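Local coordinates for core protein P7 (Pseudomonas phage phi12, PDB 2Q82) that forms part of the inner core of a double-stranded RNA phage and probably supports core assembly and genome packaging, at residues L70-G75 with D101-A106; S25-S30 with N84-V89; T39-M44 with R114-I119. All blocks are in the same frame, centred on the assembly; numbering follows the deposited sequence.

Contact 1. Residues L70-G75 with D101-A106; sequences LAYVFG and DAELGA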
ATOM      1  N   LEU A  70       6.138  -1.945  -7.839  1.00 19.50           N
ATOM      2  CA  LEU A  70       5.413  -0.856  -7.238  1.00 20.80           C
ATOM      3  C   LEU A  70       5.085   0.201  -8.298  1.00 21.73           C
ATOM      4  O   LEU A  70       4.006   0.772  -8.292  1.00 20.07           O
ATOM      5  CB  LEU A  70       6.233  -0.239  -6.122  1.00 19.70           C
ATOM      6  CG  LEU A  70       5.595   0.951  -5.443  1.00 21.31           C
ATOM      7  CD1 LEU A  70       4.263   0.571  -4.808  1.00 23.23           C
ATOM      8  CD2 LEU A  70       6.551   1.448  -4.400  1.00 22.12           C
ATOM      9  N   ALA A  71       6.031   0.449  -9.196  1.00 17.73           N
ATOM     10  CA  ALA A  71       5.833   1.430 -10.249  1.00 20.58           C
ATOM     11  C   ALA A  71       4.659   0.987 -11.108  1.00 22.39           C
ATOM     12  O   ALA A  71       3.832   1.785 -11.520  1.00 17.96           O
ATOM     13  CB  ALA A  71       7.077   1.544 -11.105  1.00 20.92           C
ATOM     14  N   TYR A  72       4.614  -0.306 -11.387  1.00 16.22           N
ATOM     15  CA  TYR A  72       3.552  -0.823 -12.196  1.00 21.60           C
ATOM     16  C   TYR A  72       2.199  -0.544 -11.533  1.00 20.58           C
ATOM     17  O   TYR A  72       1.251  -0.094 -12.181  1.00 19.22           O
ATOM     18  CB  TYR A  72       3.728  -2.311 -12.380  1.00 20.78           C
ATOM     19  CG  TYR A  72       2.597  -2.865 -13.156  1.00 23.40           C
ATOM     20  CD1 TYR A  72       2.592  -2.799 -14.542  1.00 26.74           C
ATOM     21  CD2 TYR A  72       1.490  -3.384 -12.503  1.00 24.84           C
ATOM     22  CE1 TYR A  72       1.511  -3.240 -15.260  1.00 27.53           C
ATOM     23  CE2 TYR A  72       0.401  -3.826 -13.206  1.00 25.22           C
ATOM     24  CZ  TYR A  72       0.416  -3.754 -14.586  1.00 25.37           C
ATOM     25  OH  TYR A  72      -0.650  -4.219 -15.295  1.00 32.32           O
ATOM     26  N   VAL A  73       2.123  -0.811 -10.238  1.00 19.59           N
ATOM     27  CA  VAL A  73       0.883  -0.585  -9.517  1.00 19.90           C
ATOM     28  C   VAL A  73       0.440   0.884  -9.587  1.00 20.78           C
ATOM     29  O   VAL A  73      -0.709   1.181  -9.898  1.00 18.75           O
ATOM     30  CB  VAL A  73       1.025  -1.012  -8.069  1.00 22.40           C
ATOM     31  CG1 VAL A  73      -0.199  -0.613  -7.289  1.00 19.68           C
ATOM     32  CG2 VAL A  73       1.222  -2.517  -8.010  1.00 21.50           C
ATOM     33  N   PHE A  74       1.358   1.798  -9.293  1.00 20.37           N
ATOM     34  CA  PHE A  74       1.037   3.222  -9.349  1.00 20.35           C
ATOM     35  C   PHE A  74       0.549   3.617 -10.741  1.00 21.75           C
ATOM     36  O   PHE A  74      -0.372   4.422 -10.893  1.00 20.69           O
ATOM     37  CB  PHE A  74       2.269   4.072  -9.044  1.00 22.35           C
ATOM     38  CG  PHE A  74       2.713   4.038  -7.609  1.00 24.62           C
ATOM     39  CD1 PHE A  74       1.857   3.622  -6.591  1.00 25.37           C
ATOM     40  CD2 PHE A  74       3.973   4.522  -7.269  1.00 24.66           C
ATOM     41  CE1 PHE A  74       2.263   3.677  -5.249  1.00 26.83           C
ATOM     42  CE2 PHE A  74       4.388   4.582  -5.946  1.00 25.06           C
ATOM     43  CZ  PHE A  74       3.525   4.168  -4.925  1.00 24.65           C
ATOM     44  N   GLY A  75       1.186   3.053 -11.760  1.00 19.17           N
ATOM     45  CA  GLY A  75       0.844   3.414 -13.118  1.00 21.81           C
ATOM     46  C   GLY A  75      -0.345   2.732 -13.752  1.00 23.79           C
ATOM     47  O   GLY A  75      -1.016   3.312 -14.612  1.00 24.15           O
ATOM     48  N   ASP A 101       9.785   5.018 -15.492  1.00 25.65           N
ATOM     49  CA  ASP A 101       9.124   6.008 -16.327  1.00 25.51           C
ATOM     50  C   ASP A 101       8.062   5.377 -17.219  1.00 25.01           C
ATOM     51  O   ASP A 101       6.993   5.938 -17.416  1.00 26.21           O
ATOM     52  CB  ASP A 101      10.120   6.715 -17.226  1.00 26.53           C
ATOM     53  CG  ASP A 101      11.025   7.651 -16.464  1.00 27.85           C
ATOM     54  OD1 ASP A 101      10.814   7.863 -15.253  1.00 25.07           O
ATOM     55  OD2 ASP A 101      11.948   8.177 -17.104  1.00 31.20           O
ATOM     56  N   ALA A 102       8.383   4.219 -17.784  1.00 23.34           N
ATOM     57  CA  ALA A 102       7.455   3.541 -18.665  1.00 24.67           C
ATOM     58  C   ALA A 102       6.241   3.081 -17.878  1.00 25.52           C
ATOM     59  O   ALA A 102       5.098   3.237 -18.309  1.00 22.76           O
ATOM     60  CB  ALA A 102       8.128   2.350 -19.309  1.00 24.41           C
ATOM     61  N   GLU A 103       6.515   2.503 -16.720  1.00 24.78           N
ATOM     62  CA  GLU A 103       5.477   2.001 -15.846  1.00 28.07           C
ATOM     63  C   GLU A 103       4.526   3.094 -15.403  1.00 28.47           C
ATOM     64  O   GLU A 103       3.337   2.857 -15.246  1.00 28.24           O
ATOM     65  CB  GLU A 103       6.112   1.378 -14.624  1.00 29.61           C
ATOM     66  CG  GLU A 103       7.005   0.245 -14.979  1.00 36.88           C
ATOM     67  CD  GLU A 103       6.257  -1.044 -15.031  1.00 42.39           C
ATOM     68  OE1 GLU A 103       5.222  -1.111 -15.728  1.00 45.28           O
ATOM     69  OE2 GLU A 103       6.706  -1.990 -14.358  1.00 45.38           O
ATOM     70  N   LEU A 104       5.061   4.290 -15.188  1.00 27.24           N
ATOM     71  CA  LEU A 104       4.246   5.411 -14.749  1.00 28.72           C
ATOM     72  C   LEU A 104       3.788   6.285 -15.897  1.00 32.93           C
ATOM     73  O   LEU A 104       3.364   7.416 -15.670  1.00 35.02           O
ATOM     74  CB  LEU A 104       5.034   6.306 -13.809  1.00 27.73           C
ATOM     75  CG  LEU A 104       5.767   5.686 -12.629  1.00 25.38           C
ATOM     76  CD1 LEU A 104       6.633   6.713 -11.958  1.00 24.82           C
ATOM     77  CD2 LEU A 104       4.773   5.144 -11.655  1.00 26.68           C
ATOM     78  N   GLY A 105       3.876   5.793 -17.122  1.00 31.63           N
ATOM     79  CA  GLY A 105       3.499   6.626 -18.252  1.00 33.81           C
ATOM     80  C   GLY A 105       2.146   7.321 -18.236  1.00 34.85           C
ATOM     81  O   GLY A 105       1.989   8.394 -18.817  1.00 36.35           O
ATOM     82  N   ALA A 106       1.158   6.729 -17.589  1.00 33.19           N
ATOM     83  CA  ALA A 106      -0.151   7.350 -17.581  1.00 33.19           C
ATOM     84  C   ALA A 106      -0.239   8.521 -16.614  1.00 33.96           C
ATOM     85  O   ALA A 106      -1.244   9.233 -16.586  1.00 33.70           O
ATOM     86  CB  ALA A 106      -1.219   6.319 -17.265  1.00 31.96           C
TER
HETATM   87  O   HOH W   1       2.026   0.438 -15.470  1.00 24.51           O
HETATM   88  O   HOH W   2       1.027   4.105 -16.678  1.00 38.15           O
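E103 packs against A71 and Y72 of helix 68-76, crossing the Y72 side chain at about a right angle, a worked case of an acid packing through its carbons. CB starts on the methyl of A71, CB to CB at 3.7 Å, and CG skirts that methyl. The chain bends (chi2 -89°), carrying CD back to Y72, 3.9 Å from Y72 CB. At the tip the oxygens divide: E103 OE2 faces Y72 CB, while E103 OE1 sits 3.3 Å from Y72 CD1, at the ring edge and near its plane. Ring and carboxylate planes are 59° apart. R77 of the second subunit makes a cation-pi contact with this ring.

On the buried side, L104 CD2 lies 3.5 Å from A71 O and 3.8 Å from F74 CB. G75, with no side chain, lets the backbones close in, its CA 3.3 Å from E103 O in a near-straight C-H...O contact (173°). One water donates to E103 O and weakly to Y72 O; another donates to E103 O and G75 O and accepts from A106 N. With two waters on E103 O and the C-H...O contact a weak third approach, polar linkage runs through water and the join rests on carbon packing.

Contact 2. Residues S25-S30 with N84-V89; sequences SLMVMS and NIIRVV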
ATOM      1  N   SER A  25      -1.129  14.332  -1.310  1.00 38.39           N
ATOM      2  CA  SER A  25      -0.667  13.347  -2.273  1.00 35.09           C
ATOM      3  C   SER A  25       0.737  12.893  -1.951  1.00 32.27           C
ATOM      4  O   SER A  25       1.475  13.537  -1.213  1.00 32.84           O
ATOM      5  CB  SER A  25      -0.639  13.888  -3.692  1.00 35.65           C
ATOM      6  OG  SER A  25      -1.839  14.533  -4.049  1.00 32.64           O
ATOM      7  N   LEU A  26       1.106  11.779  -2.551  1.00 29.43           N
ATOM      8  CA  LEU A  26       2.432  11.251  -2.368  1.00 26.76           C
ATOM      9  C   LEU A  26       3.229  11.552  -3.622  1.00 26.60           C
ATOM     10  O   LEU A  26       2.809  11.184  -4.714  1.00 25.22           O
ATOM     11  CB  LEU A  26       2.371   9.746  -2.161  1.00 25.10           C
ATOM     12  CG  LEU A  26       3.746   9.085  -2.243  1.00 24.86           C
ATOM     13  CD1 LEU A  26       4.583   9.488  -1.056  1.00 24.68           C
ATOM     14  CD2 LEU A  26       3.601   7.593  -2.292  1.00 27.23           C
HETATM   15  N   MSE A  27       4.361  12.246  -3.500  1.00 27.25           N
HETATM   16  CA  MSE A  27       5.122  12.459  -4.722  1.00 31.21           C
HETATM   17  C   MSE A  27       5.967  11.250  -4.943  1.00 26.81           C
HETATM   18  O   MSE A  27       6.549  10.678  -4.027  1.00 23.54           O
HETATM   19  CB  MSE A  27       6.129  13.593  -4.717  1.00 39.62           C
HETATM   20  CG  MSE A  27       5.891  14.749  -3.861  1.00 56.39           C
HETATM   21 SE   MSE A  27       4.711  15.942  -4.699  1.00 69.87          SE
HETATM   22  CE  MSE A  27       3.282  15.194  -3.715  1.00 73.56           C
ATOM     23  N   VAL A  28       6.090  10.957  -6.223  1.00 24.50           N
ATOM     24  CA  VAL A  28       6.814   9.829  -6.701  1.00 23.38           C
ATOM     25  C   VAL A  28       7.866  10.240  -7.700  1.00 24.41           C
ATOM     26  O   VAL A  28       7.578  10.880  -8.705  1.00 22.65           O
ATOM     27  CB  VAL A  28       5.838   8.883  -7.319  1.00 23.21           C
ATOM     28  CG1 VAL A  28       6.535   7.936  -8.213  1.00 25.80           C
ATOM     29  CG2 VAL A  28       5.102   8.170  -6.225  1.00 21.06           C
HETATM   30  N   MSE A  29       9.092   9.820  -7.434  1.00 23.19           N
HETATM   31  CA  MSE A  29      10.199  10.197  -8.284  1.00 24.79           C
HETATM   32  C   MSE A  29      10.984   9.041  -8.913  1.00 24.35           C
HETATM   33  O   MSE A  29      11.544   8.212  -8.201  1.00 21.03           O
HETATM   34  CB  MSE A  29      11.140  11.078  -7.460  1.00 27.23           C
HETATM   35  CG  MSE A  29      12.455  11.397  -8.107  1.00 35.78           C
HETATM   36 SE   MSE A  29      13.760  12.123  -6.836  1.00 38.18          SE
HETATM   37  CE  MSE A  29      15.185  12.403  -8.143  1.00 45.19           C
ATOM     38  N   SER A  30      11.024   9.007 -10.247  1.00 22.08           N
ATOM     39  CA  SER A  30      11.770   7.986 -10.972  1.00 23.71           C
ATOM     40  C   SER A  30      13.243   8.336 -10.883  1.00 26.32           C
ATOM     41  O   SER A  30      13.667   9.389 -11.372  1.00 25.81           O
ATOM     42  CB  SER A  30      11.371   7.937 -12.432  1.00 22.52           C
ATOM     43  OG  SER A  30      12.188   7.010 -13.127  1.00 24.28           O
ATOM     44  N   ASN A  84      -3.446   9.790  -3.598  1.00 35.35           N
ATOM     45  CA  ASN A  84      -3.118  10.384  -4.873  1.00 35.55           C
ATOM     46  C   ASN A  84      -1.615  10.356  -5.091  1.00 30.57           C
ATOM     47  O   ASN A  84      -0.856  10.640  -4.199  1.00 29.97           O
ATOM     48  CB  ASN A  84      -3.569  11.831  -4.932  1.00 40.64           C
ATOM     49  CG  ASN A  84      -3.605  12.342  -6.341  1.00 49.15           C
ATOM     50  OD1 ASN A  84      -3.155  13.454  -6.632  1.00 55.67           O
ATOM     51  ND2 ASN A  84      -4.138  11.529  -7.237  1.00 52.87           N
ATOM     52  N   ILE A  85      -1.219  10.031  -6.320  1.00 29.66           N
ATOM     53  CA  ILE A  85       0.186   9.967  -6.659  1.00 29.06           C
ATOM     54  C   ILE A  85       0.494  11.048  -7.656  1.00 29.27           C
ATOM     55  O   ILE A  85      -0.208  11.246  -8.630  1.00 26.31           O
ATOM     56  CB  ILE A  85       0.522   8.642  -7.313  1.00 31.69           C
ATOM     57  CG1 ILE A  85       0.235   7.518  -6.334  1.00 34.68           C
ATOM     58  CG2 ILE A  85       1.961   8.628  -7.785  1.00 32.57           C
ATOM     59  CD1 ILE A  85      -1.124   7.079  -6.378  1.00 42.47           C
ATOM     60  N   ILE A  86       1.591  11.755  -7.396  1.00 25.09           N
ATOM     61  CA  ILE A  86       2.001  12.808  -8.278  1.00 25.82           C
ATOM     62  C   ILE A  86       3.391  12.444  -8.753  1.00 24.47           C
ATOM     63  O   ILE A  86       4.306  12.304  -7.941  1.00 23.16           O
ATOM     64  CB  ILE A  86       2.074  14.131  -7.529  1.00 27.45           C
ATOM     65  CG1 ILE A  86       0.667  14.636  -7.199  1.00 30.55           C
ATOM     66  CG2 ILE A  86       2.834  15.122  -8.350  1.00 29.84           C
ATOM     67  CD1 ILE A  86       0.622  15.751  -6.160  1.00 33.17           C
ATOM     68  N   ARG A  87       3.561  12.307 -10.059  1.00 20.78           N
ATOM     69  CA  ARG A  87       4.860  11.960 -10.602  1.00 23.18           C
ATOM     70  C   ARG A  87       5.705  13.210 -10.776  1.00 24.89           C
ATOM     71  O   ARG A  87       5.311  14.131 -11.487  1.00 22.30           O
ATOM     72  CB  ARG A  87       4.672  11.281 -11.935  1.00 24.91           C
ATOM     73  CG  ARG A  87       5.940  10.963 -12.643  1.00 26.75           C
ATOM     74  CD  ARG A  87       5.583  10.321 -13.947  1.00 31.13           C
ATOM     75  NE  ARG A  87       6.751  10.174 -14.789  1.00 33.35           N
ATOM     76  CZ  ARG A  87       6.699   9.893 -16.083  1.00 34.56           C
ATOM     77  NH1 ARG A  87       5.532   9.728 -16.687  1.00 33.95           N
ATOM     78  NH2 ARG A  87       7.821   9.789 -16.776  1.00 33.21           N
ATOM     79  N   VAL A  88       6.870  13.248 -10.138  1.00 22.27           N
ATOM     80  CA  VAL A  88       7.695  14.436 -10.260  1.00 23.10           C
ATOM     81  C   VAL A  88       8.968  14.307 -11.058  1.00 22.82           C
ATOM     82  O   VAL A  88       9.658  13.287 -11.046  1.00 22.12           O
ATOM     83  CB  VAL A  88       8.063  15.028  -8.894  1.00 21.67           C
ATOM     84  CG1 VAL A  88       6.811  15.396  -8.148  1.00 24.73           C
ATOM     85  CG2 VAL A  88       8.904  14.048  -8.097  1.00 20.73           C
ATOM     86  N   VAL A  89       9.267  15.393 -11.746  1.00 22.37           N
ATOM     87  CA  VAL A  89      10.450  15.482 -12.559  1.00 25.46           C
ATOM     88  C   VAL A  89      11.169  16.791 -12.300  1.00 25.20           C
ATOM     89  O   VAL A  89      10.715  17.631 -11.537  1.00 25.48           O
ATOM     90  CB  VAL A  89      10.115  15.391 -14.046  1.00 26.02           C
ATOM     91  CG1 VAL A  89       9.604  13.997 -14.363  1.00 26.69           C
ATOM     92  CG2 VAL A  89       9.083  16.449 -14.423  1.00 26.24           C
TER
HETATM   93  O   HOH W   3       9.712  10.697 -12.006  1.00 26.41           O
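M27 meets I86 at the close-packed middle of a parallel strand pair, where backbone and side chains reinforce each other. I86 is held through both its N-H and its C=O, which belong to successive peptides: its N donates to L26 O at 3.0 Å, and its O accepts from V28 N at 2.8 Å. Bonds from L26 N to N84 O and from V88 N to V28 O complete the ladder. On one face the selenomethionine M27 runs beside I86, pointing the same way, with M27 CE 3.7 Å from I86 CD1; the side chain of V88 crosses that of M27 at about a right angle, its CG1 3.9 Å from M27 CB. I86 CG1, turned beside its own backbone N (chi1 -72°), leads to a methyl that presses on S25, CD1 to S25 CB at 3.3 Å, tighter than usual for two carbons. The other face carries V28 CG2 against I85 CG2, at 3.5 Å.

Looser are the exposed N84 side chain, whose OD1 approaches S25 OG, itself hydrogen-bonded to Q21 O, and the S30 end, where a water accepts from S30 N and donates to V88 O, 2.8 Å from each. Strand 59-63 flanks 25-30 and strand 109-111 flanks 84-89, placing this pair inside the five-stranded parallel sheet of an alpha/beta fold, with helix 68-76 in the beta-alpha-beta crossover from 59-63 to 84-89.

Contact 3. Residues T39-M44 with R114-I119; sequences TGFNVM and RVLNDI
The ring of F41 is met by three aliphatic side chains of helix 112-127, all arriving at its outer end. I119 CD1 comes in at the edge, near the ring plane, 3.8 Å from both F41 CE1 and F41 CZ. L116 CD2 and V115 CG1 approach at a slant, the first 4.1 Å from F41 CE1 and the second 4.3 Å from F41 CZ. In the same chain, P58 of a loop and V60 of strand 59-63 also touch the F41 side chain. Its chi1 (-80°) sets CG beside the backbone N and anti to the carbonyl carbon; CE1 and CZ are the ring atoms that meet the helix.

L116 CD2 does double duty, for it also lies 3.7 Å from T39 O. Between T39 and F41 the chain passes through G40, whose positive phi of 73° by itself favours glycine. The contact is small and apolar, covering 148 Å² on the two sides together.

The polar side of the helix is organised separately. R114 NH1 and D118 OD1 form a salt bridge of 2.7 Å one helical turn apart, and D118 is bound as well by R18 and by the hydroxyl of Y22, both of helix 15-23. V115 and I119 also touch that helix, through Y22 and L19. What results is a helix-to-loop contact at the margin of an alpha/beta fold, where the C-terminal helix 112-127 meets the loop leading into the edge strand 42-45.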
ATOM      1  N   THR A  39      14.258  20.291  -0.144  1.00 36.71           N
ATOM      2  CA  THR A  39      13.780  21.150   0.905  1.00 37.49           C
ATOM      3  C   THR A  39      12.346  20.915   1.359  1.00 37.65           C
ATOM      4  O   THR A  39      11.413  20.908   0.558  1.00 36.72           O
ATOM      5  CB  THR A  39      13.933  22.604   0.491  1.00 40.48           C
ATOM      6  OG1 THR A  39      15.324  22.909   0.357  1.00 40.83           O
ATOM      7  CG2 THR A  39      13.299  23.509   1.518  1.00 41.92           C
ATOM      8  N   GLY A  40      12.182  20.729   2.662  1.00 35.98           N
ATOM      9  CA  GLY A  40      10.857  20.531   3.207  1.00 35.54           C
ATOM     10  C   GLY A  40      10.208  19.192   2.921  1.00 35.41           C
ATOM     11  O   GLY A  40       9.035  19.000   3.228  1.00 34.56           O
ATOM     12  N   PHE A  41      10.950  18.266   2.330  1.00 34.22           N
ATOM     13  CA  PHE A  41      10.388  16.956   2.031  1.00 33.77           C
ATOM     14  C   PHE A  41      11.174  15.813   2.600  1.00 36.03           C
ATOM     15  O   PHE A  41      12.397  15.843   2.595  1.00 35.22           O
ATOM     16  CB  PHE A  41      10.312  16.712   0.533  1.00 28.80           C
ATOM     17  CG  PHE A  41       9.160  17.355  -0.094  1.00 28.87           C
ATOM     18  CD1 PHE A  41       9.204  18.704  -0.424  1.00 28.83           C
ATOM     19  CD2 PHE A  41       7.995  16.639  -0.308  1.00 27.81           C
ATOM     20  CE1 PHE A  41       8.090  19.336  -0.942  1.00 28.58           C
ATOM     21  CE2 PHE A  41       6.873  17.251  -0.823  1.00 27.14           C
ATOM     22  CZ  PHE A  41       6.912  18.606  -1.148  1.00 28.04           C
ATOM     23  N   ASN A  42      10.478  14.790   3.076  1.00 38.37           N
ATOM     24  CA  ASN A  42      11.186  13.615   3.547  1.00 41.07           C
ATOM     25  C   ASN A  42      11.397  12.849   2.259  1.00 39.08           C
ATOM     26  O   ASN A  42      10.463  12.652   1.493  1.00 40.80           O
ATOM     27  CB  ASN A  42      10.340  12.794   4.499  1.00 45.43           C
ATOM     28  CG  ASN A  42      10.010  13.546   5.752  1.00 50.23           C
ATOM     29  OD1 ASN A  42      10.878  14.161   6.361  1.00 49.57           O
ATOM     30  ND2 ASN A  42       8.749  13.503   6.149  1.00 52.62           N
ATOM     31  N   VAL A  43      12.624  12.430   2.013  1.00 36.39           N
ATOM     32  CA  VAL A  43      12.929  11.731   0.787  1.00 34.88           C
ATOM     33  C   VAL A  43      13.353  10.310   1.077  1.00 37.04           C
ATOM     34  O   VAL A  43      14.128  10.068   1.994  1.00 35.07           O
ATOM     35  CB  VAL A  43      14.017  12.462   0.037  1.00 32.55           C
ATOM     36  CG1 VAL A  43      14.457  11.665  -1.166  1.00 30.94           C
ATOM     37  CG2 VAL A  43      13.491  13.816  -0.383  1.00 29.68           C
HETATM   38  N   MSE A  44      12.884   9.360   0.286  1.00 38.63           N
HETATM   39  CA  MSE A  44      13.226   8.012   0.641  1.00 43.90           C
HETATM   40  C   MSE A  44      13.055   6.990  -0.462  1.00 36.68           C
HETATM   41  O   MSE A  44      12.007   6.927  -1.098  1.00 30.94           O
HETATM   42  CB  MSE A  44      12.367   7.646   1.835  1.00 59.63           C
HETATM   43  CG  MSE A  44      12.659   6.326   2.440  1.00 86.24           C
HETATM   44 SE   MSE A  44      13.952   6.268   3.910  1.00104.96          SE
HETATM   45  CE  MSE A  44      14.671   8.076   4.044  1.00115.81           C
ATOM     46  N   ARG A 114       8.378  23.678  -9.802  1.00 24.85           N
ATOM     47  CA  ARG A 114       7.129  24.409  -9.651  1.00 27.06           C
ATOM     48  C   ARG A 114       6.537  24.096  -8.300  1.00 24.10           C
ATOM     49  O   ARG A 114       6.056  25.004  -7.629  1.00 21.76           O
ATOM     50  CB  ARG A 114       6.175  23.990 -10.765  1.00 29.75           C
ATOM     51  CG  ARG A 114       4.735  24.350 -10.522  1.00 39.08           C
ATOM     52  CD  ARG A 114       4.322  25.620 -11.169  1.00 47.09           C
ATOM     53  NE  ARG A 114       5.328  26.657 -11.024  1.00 55.81           N
ATOM     54  CZ  ARG A 114       5.150  27.747 -10.291  1.00 58.28           C
ATOM     55  NH1 ARG A 114       4.009  27.925  -9.649  1.00 59.71           N
ATOM     56  NH2 ARG A 114       6.107  28.662 -10.223  1.00 58.13           N
ATOM     57  N   VAL A 115       6.579  22.842  -7.869  1.00 21.91           N
ATOM     58  CA  VAL A 115       6.049  22.472  -6.570  1.00 20.30           C
ATOM     59  C   VAL A 115       6.752  23.236  -5.447  1.00 21.62           C
ATOM     60  O   VAL A 115       6.114  23.821  -4.574  1.00 21.28           O
ATOM     61  CB  VAL A 115       6.241  20.954  -6.333  1.00 19.89           C
ATOM     62  CG1 VAL A 115       5.950  20.601  -4.890  1.00 19.96           C
ATOM     63  CG2 VAL A 115       5.335  20.172  -7.265  1.00 18.66           C
ATOM     64  N   LEU A 116       8.077  23.231  -5.475  1.00 21.66           N
ATOM     65  CA  LEU A 116       8.847  23.915  -4.454  1.00 21.43           C
ATOM     66  C   LEU A 116       8.587  25.419  -4.458  1.00 23.23           C
ATOM     67  O   LEU A 116       8.510  26.043  -3.406  1.00 21.27           O
ATOM     68  CB  LEU A 116      10.330  23.641  -4.662  1.00 23.77           C
ATOM     69  CG  LEU A 116      10.684  22.185  -4.371  1.00 25.48           C
ATOM     70  CD1 LEU A 116      12.090  21.900  -4.836  1.00 28.28           C
ATOM     71  CD2 LEU A 116      10.552  21.903  -2.882  1.00 27.23           C
ATOM     72  N   ASN A 117       8.470  25.983  -5.656  1.00 22.84           N
ATOM     73  CA  ASN A 117       8.202  27.401  -5.813  1.00 22.45           C
ATOM     74  C   ASN A 117       6.921  27.754  -5.073  1.00 24.71           C
ATOM     75  O   ASN A 117       6.880  28.690  -4.286  1.00 23.86           O
ATOM     76  CB  ASN A 117       8.008  27.742  -7.286  1.00 21.53           C
ATOM     77  CG  ASN A 117       9.313  27.879  -8.038  1.00 21.41           C
ATOM     78  OD1 ASN A 117       9.309  28.083  -9.249  1.00 26.16           O
ATOM     79  ND2 ASN A 117      10.428  27.779  -7.334  1.00 20.27           N
ATOM     80  N   ASP A 118       5.870  27.000  -5.353  1.00 23.80           N
ATOM     81  CA  ASP A 118       4.578  27.247  -4.736  1.00 26.02           C
ATOM     82  C   ASP A 118       4.633  27.218  -3.225  1.00 25.85           C
ATOM     83  O   ASP A 118       4.093  28.092  -2.553  1.00 24.67           O
ATOM     84  CB  ASP A 118       3.546  26.226  -5.215  1.00 27.40           C
ATOM     85  CG  ASP A 118       3.166  26.428  -6.665  1.00 30.88           C
ATOM     86  OD1 ASP A 118       3.222  27.585  -7.136  1.00 30.65           O
ATOM     87  OD2 ASP A 118       2.794  25.436  -7.325  1.00 31.56           O
ATOM     88  N   ILE A 119       5.283  26.201  -2.683  1.00 24.83           N
ATOM     89  CA  ILE A 119       5.372  26.069  -1.242  1.00 25.56           C
ATOM     90  C   ILE A 119       6.192  27.192  -0.626  1.00 25.18           C
ATOM     91  O   ILE A 119       5.855  27.705   0.431  1.00 23.83           O
ATOM     92  CB  ILE A 119       5.981  24.722  -0.864  1.00 27.17           C
ATOM     93  CG1 ILE A 119       5.043  23.597  -1.328  1.00 28.99           C
ATOM     94  CG2 ILE A 119       6.212  24.662   0.630  1.00 25.64           C
ATOM     95  CD1 ILE A 119       5.658  22.208  -1.326  1.00 32.66           C
TER

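Contact 2 is the middle of the three, its centre 11 Å from that of contact 1 and equally far from that of contact 3. Both neighbours touch it. Toward contact 1, V28 CG2 meets F74 CE2 at 3.7 Å, and S30 OG lies 2.7 Å from D101 OD1. Toward contact 3, M27 CG lies 4.1 Å from F41 CE2. Contacts 1 and 3 do not meet: they lie on opposite sides of the chain's centre, with their own centres 22 Å apart and nearest atoms about 8 Å apart. The series illustrates a central strand pair that touches a helix-to-helix-end contact through its V28 side and a loop-to-helix contact through its M27 side, with contact 1 also lying beside the second subunit.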